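Local coordinates for sister chromatid cohesion protein (Chaetomium thermophilum, PDB 5T8V) that probably loads cohesin onto chromatin, this chain being the C-terminal HEAT-repeat fragment of the loader subunit Scc2, at residues N14-E19 with L66-E71; A126-R131 with M197-K202. All coordinates share one frame; numbering follows the deposited sequence.

Contact 1: N14-E19 with L66-E71; sequences NVALHE and LKKTIE
Ala16 and Thr69 mark the closest backbone approach of two helical segments, their CA atoms 5.8 Å apart. The axes of 14-19 and 66-71 run roughly antiparallel, at 149° between their N-to-C directions, and come within 8.8 Å of each other. Such nearness suits the small side chain in the middle: the CB of Ala16 points at the other helix and meets CB of Lys68 at 3.9 Å. Beside it, the methyl CG2 of Thr69 lies against the backbone of Ala16, 4.0 Å from its O. Helices 9-36 and 56-71 pair here at the N-terminal end of an elongated, mainly helical chain built of HEAT repeats. Leu20 continues the apolar seam on the first helix and touches both Leu66 and Thr69, while Phe75 backs the second. The hydroxyl of Thr69 turns back on its own helix, since chi1 of 57° sets OG1 between the backbone N and the carbonyl carbon; it faces Leu66 O, at a distance too short for the detail of that bond to be relied on. At the exposed margin Lys68, extended beyond CG, brings NZ to 3.7 Å from OE1 of Glu19, a long salt bridge with no hydrogen bond.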
loop_
_atom_site.group_PDB
_atom_site.type_symbol
_atom_site.label_atom_id
_atom_site.label_comp_id
_atom_site.label_asym_id
_atom_site.label_seq_id
_atom_site.Cartn_x
_atom_site.Cartn_y
_atom_site.Cartn_z
ATOM N N ASN A 14 -31.092 -29.738 62.514
ATOM C CA ASN A 14 -31.228 -30.900 63.390
ATOM C C ASN A 14 -31.355 -32.189 62.582
ATOM O O ASN A 14 -30.804 -33.229 62.965
ATOM C CB ASN A 14 -32.429 -30.726 64.319
ATOM C CG ASN A 14 -32.468 -31.770 65.421
ATOM O OD1 ASN A 14 -32.230 -32.953 65.182
ATOM N ND2 ASN A 14 -32.762 -31.333 66.640
ATOM N N VAL A 15 -32.073 -32.141 61.456
ATOM C CA VAL A 15 -32.247 -33.333 60.628
ATOM C C VAL A 15 -30.905 -33.787 60.067
ATOM O O VAL A 15 -30.551 -34.968 60.141
ATOM C CB VAL A 15 -33.267 -33.066 59.505
ATOM C CG1 VAL A 15 -33.312 -34.233 58.516
ATOM C CG2 VAL A 15 -34.648 -32.838 60.091
ATOM N N ALA A 16 -30.144 -32.858 59.487
ATOM C CA ALA A 16 -28.824 -33.212 58.974
ATOM C C ALA A 16 -27.953 -33.796 60.078
ATOM O O ALA A 16 -27.228 -34.775 59.857
ATOM C CB ALA A 16 -28.155 -31.988 58.353
ATOM N N LEU A 17 -28.020 -33.216 61.278
ATOM C CA LEU A 17 -27.234 -33.726 62.396
ATOM C C LEU A 17 -27.604 -35.168 62.714
ATOM O O LEU A 17 -26.730 -36.034 62.831
ATOM C CB LEU A 17 -27.435 -32.840 63.625
ATOM C CG LEU A 17 -26.651 -33.247 64.877
ATOM C CD1 LEU A 17 -25.164 -32.981 64.694
ATOM C CD2 LEU A 17 -27.184 -32.526 66.102
ATOM N N HIS A 18 -28.901 -35.449 62.863
ATOM C CA HIS A 18 -29.317 -36.800 63.232
ATOM C C HIS A 18 -29.018 -37.799 62.121
ATOM O O HIS A 18 -28.669 -38.953 62.396
ATOM C CB HIS A 18 -30.804 -36.812 63.586
ATOM C CG HIS A 18 -31.102 -36.266 64.948
ATOM N ND1 HIS A 18 -30.116 -36.003 65.875
ATOM C CD2 HIS A 18 -32.274 -35.935 65.542
ATOM C CE1 HIS A 18 -30.667 -35.535 66.981
ATOM N NE2 HIS A 18 -31.975 -35.483 66.805
ATOM N N GLU A 19 -29.146 -37.379 60.862
ATOM C CA GLU A 19 -28.818 -38.266 59.751
ATOM C C GLU A 19 -27.336 -38.614 59.756
ATOM O O GLU A 19 -26.959 -39.788 59.635
ATOM C CB GLU A 19 -29.219 -37.618 58.424
ATOM C CG GLU A 19 -30.721 -37.577 58.183
ATOM C CD GLU A 19 -31.089 -36.893 56.879
ATOM O OE1 GLU A 19 -30.194 -36.293 56.245
ATOM O OE2 GLU A 19 -32.273 -36.956 56.486
ATOM N N LEU A 66 -21.627 -34.715 55.917
ATOM C CA LEU A 66 -20.753 -33.709 56.512
ATOM C C LEU A 66 -20.969 -32.345 55.867
ATOM O O LEU A 66 -21.063 -31.324 56.559
ATOM C CB LEU A 66 -19.293 -34.144 56.374
ATOM C CG LEU A 66 -18.851 -35.316 57.252
ATOM C CD1 LEU A 66 -17.536 -35.886 56.746
ATOM C CD2 LEU A 66 -18.712 -34.881 58.699
ATOM N N LYS A 67 -21.043 -32.306 54.534
ATOM C CA LYS A 67 -21.309 -31.044 53.851
ATOM C C LYS A 67 -22.639 -30.452 54.294
ATOM O O LYS A 67 -22.752 -29.235 54.489
ATOM C CB LYS A 67 -21.284 -31.251 52.336
ATOM C CG LYS A 67 -21.843 -30.085 51.535
ATOM C CD LYS A 67 -21.368 -30.134 50.089
ATOM C CE LYS A 67 -22.323 -29.417 49.150
ATOM N NZ LYS A 67 -23.528 -30.243 48.837
ATOM N N LYS A 68 -23.659 -31.296 54.467
ATOM C CA LYS A 68 -24.932 -30.806 54.989
ATOM C C LYS A 68 -24.745 -30.142 56.350
ATOM O O LYS A 68 -25.240 -29.032 56.584
ATOM C CB LYS A 68 -25.943 -31.948 55.088
ATOM C CG LYS A 68 -26.773 -32.160 53.833
ATOM C CD LYS A 68 -27.852 -33.210 54.064
ATOM C CE LYS A 68 -28.660 -33.480 52.806
ATOM N NZ LYS A 68 -29.718 -34.504 53.034
ATOM N N THR A 69 -24.032 -30.804 57.265
ATOM C CA THR A 69 -23.852 -30.235 58.599
ATOM C C THR A 69 -23.073 -28.926 58.544
ATOM O O THR A 69 -23.344 -28.002 59.320
ATOM C CB THR A 69 -23.144 -31.230 59.518
ATOM O OG1 THR A 69 -21.888 -31.611 58.942
ATOM C CG2 THR A 69 -24.004 -32.468 59.737
ATOM N N ILE A 70 -22.100 -28.825 57.637
ATOM C CA ILE A 70 -21.299 -27.606 57.542
ATOM C C ILE A 70 -22.146 -26.454 57.017
ATOM O O ILE A 70 -22.141 -25.352 57.578
ATOM C CB ILE A 70 -20.054 -27.848 56.666
ATOM C CG1 ILE A 70 -19.017 -28.659 57.447
ATOM C CG2 ILE A 70 -19.436 -26.525 56.200
ATOM C CD1 ILE A 70 -17.834 -29.133 56.617
ATOM N N GLU A 71 -22.892 -26.687 55.934
ATOM C CA GLU A 71 -23.654 -25.600 55.326
ATOM C C GLU A 71 -24.772 -25.103 56.236
ATOM O O GLU A 71 -25.186 -23.943 56.123
ATOM C CB GLU A 71 -24.221 -26.046 53.980
ATOM C CG GLU A 71 -23.179 -26.109 52.878
ATOM C CD GLU A 71 -23.769 -26.495 51.536
ATOM O OE1 GLU A 71 -24.961 -26.867 51.494
ATOM O OE2 GLU A 71 -23.040 -26.423 50.523
#

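Contact 2: A126-R131 with M197-K202; sequences AIRAAR and MTDAQK
Side-by-side helices of the N-terminal helical array, 120-136 and 190-213, meet where Arg128 reaches Asp199 and Arg131 reaches Lys202. The segment axes run nearly parallel, 24° apart, with 9.2 Å between them at their closest. Asp199 has its CB directed at helix 120-136, and its OD1 lies at the guanidinium edge of Arg128, 2.9 Å from NE. In this salt bridge that one oxygen, nearer NE than NH2, takes a weak hydrogen bond from each; carboxylate and guanidinium planes cross at 80°. On the buried flank, CG2 of Ile127 packs on Asp199, 3.6 Å from its CB. In Arg131 chi1 (-176°) sets CG anti to the backbone N, and the extended chain beyond carries NE to Lys202 O at 3.1 Å, a weak bond. Lys202 CD lies over one face of the Arg131 guanidinium, offset toward its rim. Lys202 NZ comes 3.7 Å from Arg128 NH2; a citrate, probably from the crystallisation liquor, is hydrogen-bonded to NZ and may offset the repulsion in the crystal. Gln63 accepts from NH1 of Arg131 and, weakly, of Arg128. Such side-by-side, near-parallel helix packing is consistent with the alpha-solenoid form of HEAT-repeat proteins.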
loop_
_atom_site.group_PDB
_atom_site.type_symbol
_atom_site.label_atom_id
_atom_site.label_comp_id
_atom_site.label_asym_id
_atom_site.label_seq_id
_atom_site.Cartn_x
_atom_site.Cartn_y
_atom_site.Cartn_z
ATOM N N ALA A 126 -9.018 -44.995 49.831
ATOM C CA ALA A 126 -8.031 -44.026 50.296
ATOM C C ALA A 126 -8.299 -42.641 49.722
ATOM O O ALA A 126 -8.205 -41.637 50.438
ATOM C CB ALA A 126 -6.624 -44.492 49.925
ATOM N N ILE A 127 -8.625 -42.564 48.429
ATOM C CA ILE A 127 -8.926 -41.276 47.801
ATOM C C ILE A 127 -10.030 -40.562 48.572
ATOM O O ILE A 127 -9.867 -39.425 49.045
ATOM C CB ILE A 127 -9.313 -41.481 46.326
ATOM C CG1 ILE A 127 -8.120 -42.033 45.540
ATOM C CG2 ILE A 127 -9.793 -40.174 45.696
ATOM C CD1 ILE A 127 -8.460 -42.496 44.137
ATOM N N ARG A 128 -11.175 -41.229 48.721
ATOM C CA ARG A 128 -12.303 -40.588 49.378
ATOM C C ARG A 128 -12.107 -40.480 50.885
ATOM O O ARG A 128 -12.736 -39.624 51.519
ATOM C CB ARG A 128 -13.588 -41.336 49.033
ATOM C CG ARG A 128 -14.000 -41.105 47.588
ATOM C CD ARG A 128 -15.439 -41.475 47.330
ATOM N NE ARG A 128 -15.901 -40.958 46.042
ATOM C CZ ARG A 128 -16.414 -39.745 45.852
ATOM N NH1 ARG A 128 -16.542 -38.900 46.866
ATOM N NH2 ARG A 128 -16.802 -39.374 44.641
ATOM N N ALA A 129 -11.239 -41.308 51.468
ATOM C CA ALA A 129 -10.832 -41.088 52.851
ATOM C C ALA A 129 -10.124 -39.746 52.992
ATOM O O ALA A 129 -10.430 -38.957 53.896
ATOM C CB ALA A 129 -9.928 -42.227 53.321
ATOM N N ALA A 130 -9.170 -39.470 52.098
ATOM C CA ALA A 130 -8.510 -38.169 52.091
ATOM C C ALA A 130 -9.526 -37.049 51.935
ATOM O O ALA A 130 -9.489 -36.054 52.670
ATOM C CB ALA A 130 -7.477 -38.106 50.966
ATOM N N ARG A 131 -10.450 -37.195 50.980
ATOM C CA ARG A 131 -11.475 -36.170 50.798
ATOM C C ARG A 131 -12.230 -35.915 52.098
ATOM O O ARG A 131 -12.454 -34.760 52.487
ATOM C CB ARG A 131 -12.438 -36.579 49.688
ATOM C CG ARG A 131 -13.483 -35.520 49.384
ATOM C CD ARG A 131 -14.160 -35.756 48.053
ATOM N NE ARG A 131 -14.815 -34.542 47.572
ATOM C CZ ARG A 131 -16.096 -34.236 47.763
ATOM N NH1 ARG A 131 -16.898 -35.052 48.433
ATOM N NH2 ARG A 131 -16.578 -33.101 47.275
ATOM N N MET A 197 -12.012 -42.079 38.429
ATOM C CA MET A 197 -11.808 -40.725 37.927
ATOM C C MET A 197 -12.626 -39.719 38.723
ATOM O O MET A 197 -12.119 -38.665 39.122
ATOM C CB MET A 197 -12.175 -40.656 36.444
ATOM C CG MET A 197 -11.357 -41.579 35.556
ATOM S SD MET A 197 -9.585 -41.270 35.671
ATOM C CE MET A 197 -9.134 -41.323 33.939
ATOM N N THR A 198 -13.905 -40.023 38.959
ATOM C CA THR A 198 -14.733 -39.127 39.759
ATOM C C THR A 198 -14.118 -38.899 41.134
ATOM O O THR A 198 -14.059 -37.762 41.616
ATOM C CB THR A 198 -16.147 -39.693 39.890
ATOM O OG1 THR A 198 -16.741 -39.801 38.591
ATOM C CG2 THR A 198 -17.024 -38.794 40.767
ATOM N N ASP A 199 -13.651 -39.969 41.781
ATOM C CA ASP A 199 -12.996 -39.824 43.076
ATOM C C ASP A 199 -11.817 -38.863 42.986
ATOM O O ASP A 199 -11.652 -37.978 43.835
ATOM C CB ASP A 199 -12.537 -41.191 43.585
ATOM C CG ASP A 199 -13.690 -42.151 43.801
ATOM O OD1 ASP A 199 -14.836 -41.806 43.435
ATOM O OD2 ASP A 199 -13.448 -43.256 44.328
ATOM N N ALA A 200 -10.987 -39.019 41.950
ATOM C CA ALA A 200 -9.837 -38.133 41.783
ATOM C C ALA A 200 -10.278 -36.681 41.629
ATOM O O ALA A 200 -9.753 -35.786 42.305
ATOM C CB ALA A 200 -9.004 -38.580 40.581
ATOM N N GLN A 201 -11.235 -36.423 40.736
ATOM C CA GLN A 201 -11.748 -35.065 40.575
ATOM C C GLN A 201 -12.193 -34.492 41.916
ATOM O O GLN A 201 -11.773 -33.400 42.314
ATOM C CB GLN A 201 -12.916 -35.050 39.588
ATOM C CG GLN A 201 -12.545 -35.314 38.138
ATOM C CD GLN A 201 -13.715 -35.072 37.199
ATOM O OE1 GLN A 201 -14.765 -34.581 37.618
ATOM N NE2 GLN A 201 -13.542 -35.415 35.927
ATOM N N LYS A 202 -13.044 -35.234 42.627
ATOM C CA LYS A 202 -13.585 -34.751 43.891
ATOM C C LYS A 202 -12.477 -34.447 44.891
ATOM O O LYS A 202 -12.577 -33.489 45.669
ATOM C CB LYS A 202 -14.558 -35.782 44.458
ATOM C CG LYS A 202 -15.762 -36.050 43.568
ATOM C CD LYS A 202 -16.771 -34.911 43.619
ATOM C CE LYS A 202 -18.015 -35.234 42.802
ATOM N NZ LYS A 202 -18.710 -36.477 43.275
#

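Both contacts join helices in the N-terminal region of the chain, far from its centre, with their own centres about 21 Å apart. They share no helix, yet helix 120-136 of contact 2 also touches helix 56-71 of contact 1, through Arg135 and Thr132 against Leu66, and Gln63 of helix 56-71 reaches across to contact 2. Contact 1 is the smaller and has a simpler chemistry: small aliphatic groups in a roughly antiparallel pair, with a lone loose charge pair at an exposed edge. Contact 2 buries about twice the surface between near-parallel helices; four of its seven touching residues are buried, including the charged pair Arg128 and Asp199.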